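Local coordinates for protein acetylornithine aminotransferase (Aquifex aeolicus, PDB 2EH6) that catalyses the pyridoxal-phosphate-dependent transfer of an amino group from N(2)-acetyl-L-ornithine to 2-oxoglutarate, a step of arginine biosynthesis, as a homodimer, at residues A[119-124]-A[155-160]; A[171-176]-A[205-210]. All blocks are in the same frame, centred on the assembly; numbering follows the deposited sequence.

Contact 1 of 2, residues A[119-124]-A[155-160]; sequences KFISFE and SYAKLN
The F123 ring has CD1 of L159 over one face, 4.4 Å from F123 CG, while the carbonyl carbon of K158 lies at its edge, near the ring plane. The ring atom CE1 of F123 reaches CB of A157 at 3.7 Å. Beside it, CG2 of I121 meets the same methyl, so I121, F123 and A157 form an apolar patch on the face that S155 also shares. On the other face S122 and Y156 are bridge partners; S122 OG, modelled doubtfully close to the Y156 ring edge, is hydrogen-bonded to the A137 carbonyl, whereas Y156 OH bonds to the S136 carbonyl.

Four backbone hydrogen bonds identify a parallel pair: S155 N to F120 O, S122 N to S155 O, A157 N to S122 O (2.8 Å) and E124 N to A157 O (2.9 Å). A water joins F120 O to S155 OG. Past the strand ends, E124 and K158 run side by side, E124 OE2 packing on K158 CE at 3.4 Å but staying 4.6 Å from K158 NZ. An alanine in place of E124 lacks the carboxylate beside K158, which would probably leave the lysine chain freer to turn.

Strand 154-157 is the outermost strand of its sheet within the chain, joined to 119-123 through helix 132-137 as a beta-alpha-beta unit. V165 of helix 162-166 packs on F123 and A157, and strand 173-178 flanks strand 119-123 on its other side.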
loop_
_atom_site.group_PDB
_atom_site.type_symbol
_atom_site.label_atom_id
_atom_site.label_comp_id
_atom_site.label_asym_id
_atom_site.label_seq_id
_atom_site.Cartn_x
_atom_site.Cartn_y
_atom_site.Cartn_z
ATOM N N LYS A 119 7.997 -21.588 7.955
ATOM C CA LYS A 119 9.255 -20.981 7.538
ATOM C C LYS A 119 9.289 -20.727 6.037
ATOM O O LYS A 119 8.556 -21.342 5.267
ATOM C CB LYS A 119 10.438 -21.878 7.912
ATOM C CG LYS A 119 10.568 -22.175 9.396
ATOM C CD LYS A 119 11.818 -23.007 9.670
ATOM C CE LYS A 119 11.926 -23.365 11.144
ATOM N NZ LYS A 119 13.159 -24.150 11.418
ATOM N N PHE A 120 10.159 -19.817 5.630
ATOM C CA PHE A 120 10.297 -19.487 4.223
ATOM C C PHE A 120 11.758 -19.380 3.867
ATOM O O PHE A 120 12.583 -18.949 4.677
ATOM C CB PHE A 120 9.617 -18.150 3.911
ATOM C CG PHE A 120 8.132 -18.179 4.044
ATOM C CD1 PHE A 120 7.334 -18.606 2.989
ATOM C CD2 PHE A 120 7.525 -17.799 5.232
ATOM C CE1 PHE A 120 5.948 -18.651 3.117
ATOM C CE2 PHE A 120 6.146 -17.843 5.372
ATOM C CZ PHE A 120 5.355 -18.269 4.313
ATOM N N ILE A 121 12.071 -19.793 2.651
ATOM C CA ILE A 121 13.420 -19.703 2.139
ATOM C C ILE A 121 13.356 -18.697 1.001
ATOM O O ILE A 121 12.587 -18.875 0.061
ATOM C CB ILE A 121 13.908 -21.047 1.562
ATOM C CG1 ILE A 121 14.035 -22.084 2.684
ATOM C CG2 ILE A 121 15.245 -20.848 0.841
ATOM C CD1 ILE A 121 14.452 -23.466 2.200
ATOM N N SER A 122 14.130 -17.625 1.103
ATOM C CA SER A 122 14.173 -16.635 0.037
ATOM C C SER A 122 15.631 -16.598 -0.398
ATOM O O SER A 122 16.421 -17.437 0.035
ATOM C CB SER A 122 13.695 -15.260 0.523
ATOM O OG SER A 122 14.497 -14.772 1.578
ATOM N N PHE A 123 16.004 -15.636 -1.232
ATOM C CA PHE A 123 17.375 -15.590 -1.717
ATOM C C PHE A 123 18.160 -14.317 -1.451
ATOM O O PHE A 123 17.590 -13.238 -1.269
ATOM C CB PHE A 123 17.373 -15.886 -3.215
ATOM C CG PHE A 123 16.927 -17.277 -3.548
ATOM C CD1 PHE A 123 17.839 -18.329 -3.561
ATOM C CD2 PHE A 123 15.591 -17.548 -3.810
ATOM C CE1 PHE A 123 17.426 -19.634 -3.830
ATOM C CE2 PHE A 123 15.168 -18.849 -4.079
ATOM C CZ PHE A 123 16.090 -19.893 -4.088
ATOM N N GLU A 124 19.480 -14.465 -1.422
ATOM C CA GLU A 124 20.379 -13.343 -1.218
ATOM C C GLU A 124 20.222 -12.408 -2.413
ATOM O O GLU A 124 19.992 -12.864 -3.533
ATOM C CB GLU A 124 21.827 -13.838 -1.127
ATOM C CG GLU A 124 22.227 -14.328 0.260
ATOM C CD GLU A 124 23.614 -14.947 0.296
ATOM O OE1 GLU A 124 24.485 -14.514 -0.489
ATOM O OE2 GLU A 124 23.835 -15.858 1.119
ATOM N N SER A 155 15.075 -17.537 5.985
ATOM C CA SER A 155 16.489 -17.828 5.775
ATOM C C SER A 155 16.798 -17.537 4.314
ATOM O O SER A 155 15.917 -17.625 3.457
ATOM C CB SER A 155 16.804 -19.293 6.112
ATOM O OG SER A 155 16.081 -20.181 5.281
ATOM N N TYR A 156 18.050 -17.208 4.022
ATOM C CA TYR A 156 18.420 -16.861 2.658
ATOM C C TYR A 156 19.403 -17.806 1.977
ATOM O O TYR A 156 20.528 -17.998 2.436
ATOM C CB TYR A 156 18.973 -15.431 2.655
ATOM C CG TYR A 156 18.147 -14.508 3.526
ATOM C CD1 TYR A 156 16.839 -14.179 3.180
ATOM C CD2 TYR A 156 18.640 -14.042 4.741
ATOM C CE1 TYR A 156 16.038 -13.415 4.027
ATOM C CE2 TYR A 156 17.853 -13.279 5.595
ATOM C CZ TYR A 156 16.552 -12.971 5.234
ATOM O OH TYR A 156 15.764 -12.241 6.097
ATOM N N ALA A 157 18.958 -18.391 0.869
ATOM C CA ALA A 157 19.786 -19.297 0.083
ATOM C C ALA A 157 20.445 -18.487 -1.026
ATOM O O ALA A 157 20.263 -17.269 -1.106
ATOM C CB ALA A 157 18.927 -20.404 -0.513
ATOM N N LYS A 158 21.206 -19.158 -1.884
ATOM C CA LYS A 158 21.880 -18.476 -2.981
ATOM C C LYS A 158 21.295 -18.844 -4.341
ATOM O O LYS A 158 21.065 -20.017 -4.640
ATOM C CB LYS A 158 23.381 -18.772 -2.938
ATOM C CG LYS A 158 24.054 -18.156 -1.725
ATOM C CD LYS A 158 25.538 -18.454 -1.658
ATOM C CE LYS A 158 26.160 -17.773 -0.443
ATOM N NZ LYS A 158 27.610 -18.080 -0.298
ATOM N N LEU A 159 21.048 -17.822 -5.156
ATOM C CA LEU A 159 20.473 -18.010 -6.482
ATOM C C LEU A 159 21.384 -18.901 -7.322
ATOM O O LEU A 159 22.606 -18.757 -7.291
ATOM C CB LEU A 159 20.287 -16.656 -7.169
ATOM C CG LEU A 159 19.286 -16.588 -8.324
ATOM C CD1 LEU A 159 17.866 -16.685 -7.774
ATOM C CD2 LEU A 159 19.470 -15.283 -9.082
ATOM N N ASN A 160 20.775 -19.820 -8.062
ATOM C CA ASN A 160 21.493 -20.760 -8.918
ATOM C C ASN A 160 22.395 -21.708 -8.135
ATOM O O ASN A 160 23.333 -22.283 -8.685
ATOM C CB ASN A 160 22.313 -20.013 -9.971
ATOM C CG ASN A 160 21.446 -19.179 -10.887
ATOM O OD1 ASN A 160 20.354 -19.598 -11.274
ATOM N ND2 ASN A 160 21.929 -17.999 -11.248
HETATM O O HOH W 1 13.898 -20.561 6.782
HETATM O O HOH W 2 22.192 -15.172 -4.558
#

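Contact 2 of 2, residues A[171-176]-A[205-210]; sequences EETAGI and KDVLLI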
loop_
_atom_site.group_PDB
_atom_site.type_symbol
_atom_site.label_atom_id
_atom_site.label_comp_id
_atom_site.label_asym_id
_atom_site.label_seq_id
_atom_site.Cartn_x
_atom_site.Cartn_y
_atom_site.Cartn_z
ATOM N N GLU A 171 11.050 -29.882 7.230
ATOM C CA GLU A 171 9.617 -30.179 7.190
ATOM C C GLU A 171 8.734 -29.025 7.713
ATOM O O GLU A 171 7.514 -29.060 7.649
ATOM C CB GLU A 171 9.353 -31.472 7.973
ATOM C CG GLU A 171 9.798 -31.390 9.435
ATOM C CD GLU A 171 11.305 -31.444 9.503
ATOM O OE1 GLU A 171 11.894 -32.297 8.850
ATOM O OE2 GLU A 171 11.883 -30.642 10.233
ATOM N N GLU A 172 9.388 -27.986 8.271
ATOM C CA GLU A 172 8.616 -26.835 8.754
ATOM C C GLU A 172 8.620 -25.681 7.740
ATOM O O GLU A 172 8.127 -24.587 7.985
ATOM C CB GLU A 172 9.217 -26.365 10.083
ATOM C CG GLU A 172 8.926 -27.328 11.240
ATOM C CD GLU A 172 9.493 -26.762 12.525
ATOM O OE1 GLU A 172 9.053 -25.697 12.939
ATOM O OE2 GLU A 172 10.339 -27.418 13.130
ATOM N N THR A 173 9.236 -25.950 6.571
ATOM C CA THR A 173 9.266 -24.945 5.512
ATOM C C THR A 173 7.921 -24.855 4.789
ATOM O O THR A 173 7.417 -25.825 4.237
ATOM C CB THR A 173 10.355 -25.330 4.507
ATOM O OG1 THR A 173 11.610 -25.425 5.185
ATOM C CG2 THR A 173 10.463 -24.260 3.414
ATOM N N ALA A 174 7.326 -23.664 4.805
ATOM C CA ALA A 174 6.026 -23.448 4.181
ATOM C C ALA A 174 6.153 -23.139 2.701
ATOM O O ALA A 174 5.293 -23.514 1.904
ATOM C CB ALA A 174 5.288 -22.314 4.891
ATOM N N GLY A 175 7.226 -22.452 2.332
ATOM C CA GLY A 175 7.409 -22.114 0.936
ATOM C C GLY A 175 8.731 -21.466 0.600
ATOM O O GLY A 175 9.512 -21.099 1.482
ATOM N N ILE A 176 8.976 -21.343 -0.698
ATOM C CA ILE A 176 10.185 -20.723 -1.223
ATOM C C ILE A 176 9.745 -19.494 -2.024
ATOM O O ILE A 176 8.834 -19.583 -2.850
ATOM C CB ILE A 176 10.948 -21.700 -2.143
ATOM C CG1 ILE A 176 11.379 -22.931 -1.335
ATOM C CG2 ILE A 176 12.155 -21.009 -2.758
ATOM C CD1 ILE A 176 12.182 -23.945 -2.122
ATOM N N LYS A 205 9.291 -32.040 -2.012
ATOM C CA LYS A 205 9.336 -31.733 -0.574
ATOM C C LYS A 205 7.982 -31.236 -0.047
ATOM O O LYS A 205 7.780 -31.021 1.145
ATOM C CB LYS A 205 10.408 -30.658 -0.334
ATOM C CG LYS A 205 11.828 -31.222 -0.376
ATOM C CD LYS A 205 12.071 -32.270 0.710
ATOM C CE LYS A 205 13.536 -32.714 0.771
ATOM N NZ LYS A 205 13.948 -33.252 -0.526
ATOM N N ASP A 206 7.048 -31.020 -0.996
ATOM C CA ASP A 206 5.724 -30.480 -0.652
ATOM C C ASP A 206 5.810 -29.073 -0.042
ATOM O O ASP A 206 5.314 -28.783 1.041
ATOM C CB ASP A 206 5.011 -31.439 0.307
ATOM C CG ASP A 206 3.500 -31.248 0.195
ATOM O OD1 ASP A 206 3.006 -31.206 -0.934
ATOM O OD2 ASP A 206 2.834 -31.169 1.226
ATOM N N VAL A 207 6.509 -28.193 -0.789
ATOM C CA VAL A 207 6.651 -26.802 -0.366
ATOM C C VAL A 207 6.107 -25.846 -1.432
ATOM O O VAL A 207 6.296 -26.039 -2.626
ATOM C CB VAL A 207 8.141 -26.528 -0.155
ATOM C CG1 VAL A 207 8.376 -25.029 0.023
ATOM C CG2 VAL A 207 8.639 -27.266 1.074
ATOM N N LEU A 208 5.416 -24.797 -0.993
ATOM C CA LEU A 208 4.833 -23.831 -1.918
ATOM C C LEU A 208 5.876 -22.988 -2.632
ATOM O O LEU A 208 6.861 -22.556 -2.035
ATOM C CB LEU A 208 3.862 -22.900 -1.182
ATOM C CG LEU A 208 2.612 -23.503 -0.537
ATOM C CD1 LEU A 208 1.803 -22.395 0.135
ATOM C CD2 LEU A 208 1.776 -24.213 -1.593
ATOM N N LEU A 209 5.651 -22.764 -3.922
ATOM C CA LEU A 209 6.542 -21.945 -4.732
ATOM C C LEU A 209 5.854 -20.594 -4.909
ATOM O O LEU A 209 4.770 -20.507 -5.487
ATOM C CB LEU A 209 6.785 -22.592 -6.100
ATOM C CG LEU A 209 7.606 -21.771 -7.101
ATOM C CD1 LEU A 209 8.962 -21.436 -6.507
ATOM C CD2 LEU A 209 7.760 -22.542 -8.401
ATOM N N ILE A 210 6.485 -19.547 -4.389
ATOM C CA ILE A 210 5.940 -18.198 -4.468
ATOM C C ILE A 210 6.893 -17.352 -5.286
ATOM O O ILE A 210 8.033 -17.120 -4.882
ATOM C CB ILE A 210 5.810 -17.572 -3.067
ATOM C CG1 ILE A 210 4.971 -18.484 -2.172
ATOM C CG2 ILE A 210 5.189 -16.173 -3.172
ATOM C CD1 ILE A 210 5.106 -18.188 -0.694
#
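V207 CG1 lies against the backbone of G175, 3.2 Å from G175 CA, and also touches I176 CG1 at 3.9 Å, the two side chains crossing at about a right angle. The valine torsion sets CG1 anti to the backbone N (chi1 169°), which places this methyl against the glycine; its sister CG2 approaches the T173 carbonyl oxygen at 3.7 Å. G175 brings no side chain to this point, and a CB modelled there would fall 2.9 Å from L208 O, a clash. The close approach of the backbones is therefore bound up with the glycine: G175 CA and L208 CA are 4.2 Å apart. At the next pair, I176 CA and L209 CA are 5.2 Å apart.

Three hydrogen bonds fix the parallel register. L208 N donates to A174 O at 3.2 Å, with the donor tilted 29° out of the carbonyl plane; I176 N to L208 O and I210 N to I176 O are shorter, both 2.8 Å. A174 O takes a second hydrogen bond, from W110 NE1.

Strands 173-178 and 208-212 are adjacent parallel strands inside the seven-stranded mixed sheet, the core of the large domain in fold-type I pyridoxal-phosphate enzymes. Helix 192-205 packs on I176 through L198 and C202, and helix 95-112 meets L208 through A106, Y109 and W110. T173 OG1 bonds to D170 N, and D235 OD2 accepts from L209 N.

All eight touching residues are buried. Contacts from side chain to side chain are between hydrocarbon groups, while several methyl and methylene groups rest on carbonyl oxygens. The chemistry thus implies cohesion by main-chain bonding and hydrocarbon packing, with no salt bridge between the segments.

In the fold
Contacts 1 and 2 belong to one mixed sheet, with centres 12 Å apart, and they close in series along the chain. Strands 119-123 and 173-178 are neighbours in it, so the four segments form consecutive parallel strands in the order 208-212, 173-178, 119-123, 154-157. Probable hydrogen bonds join the contacts: K119 O to A174 N at 2.7 Å and K119 N to E172 O at 3.0 Å. Neither contact reaches the cofactor directly: the S122 side chain is about 11 Å, and that of I210 about 10 Å, from pyridoxal phosphate. Strand 208-212 nevertheless leads to D212, a residue of the cofactor pocket, about 6 Å from I210 between side chains.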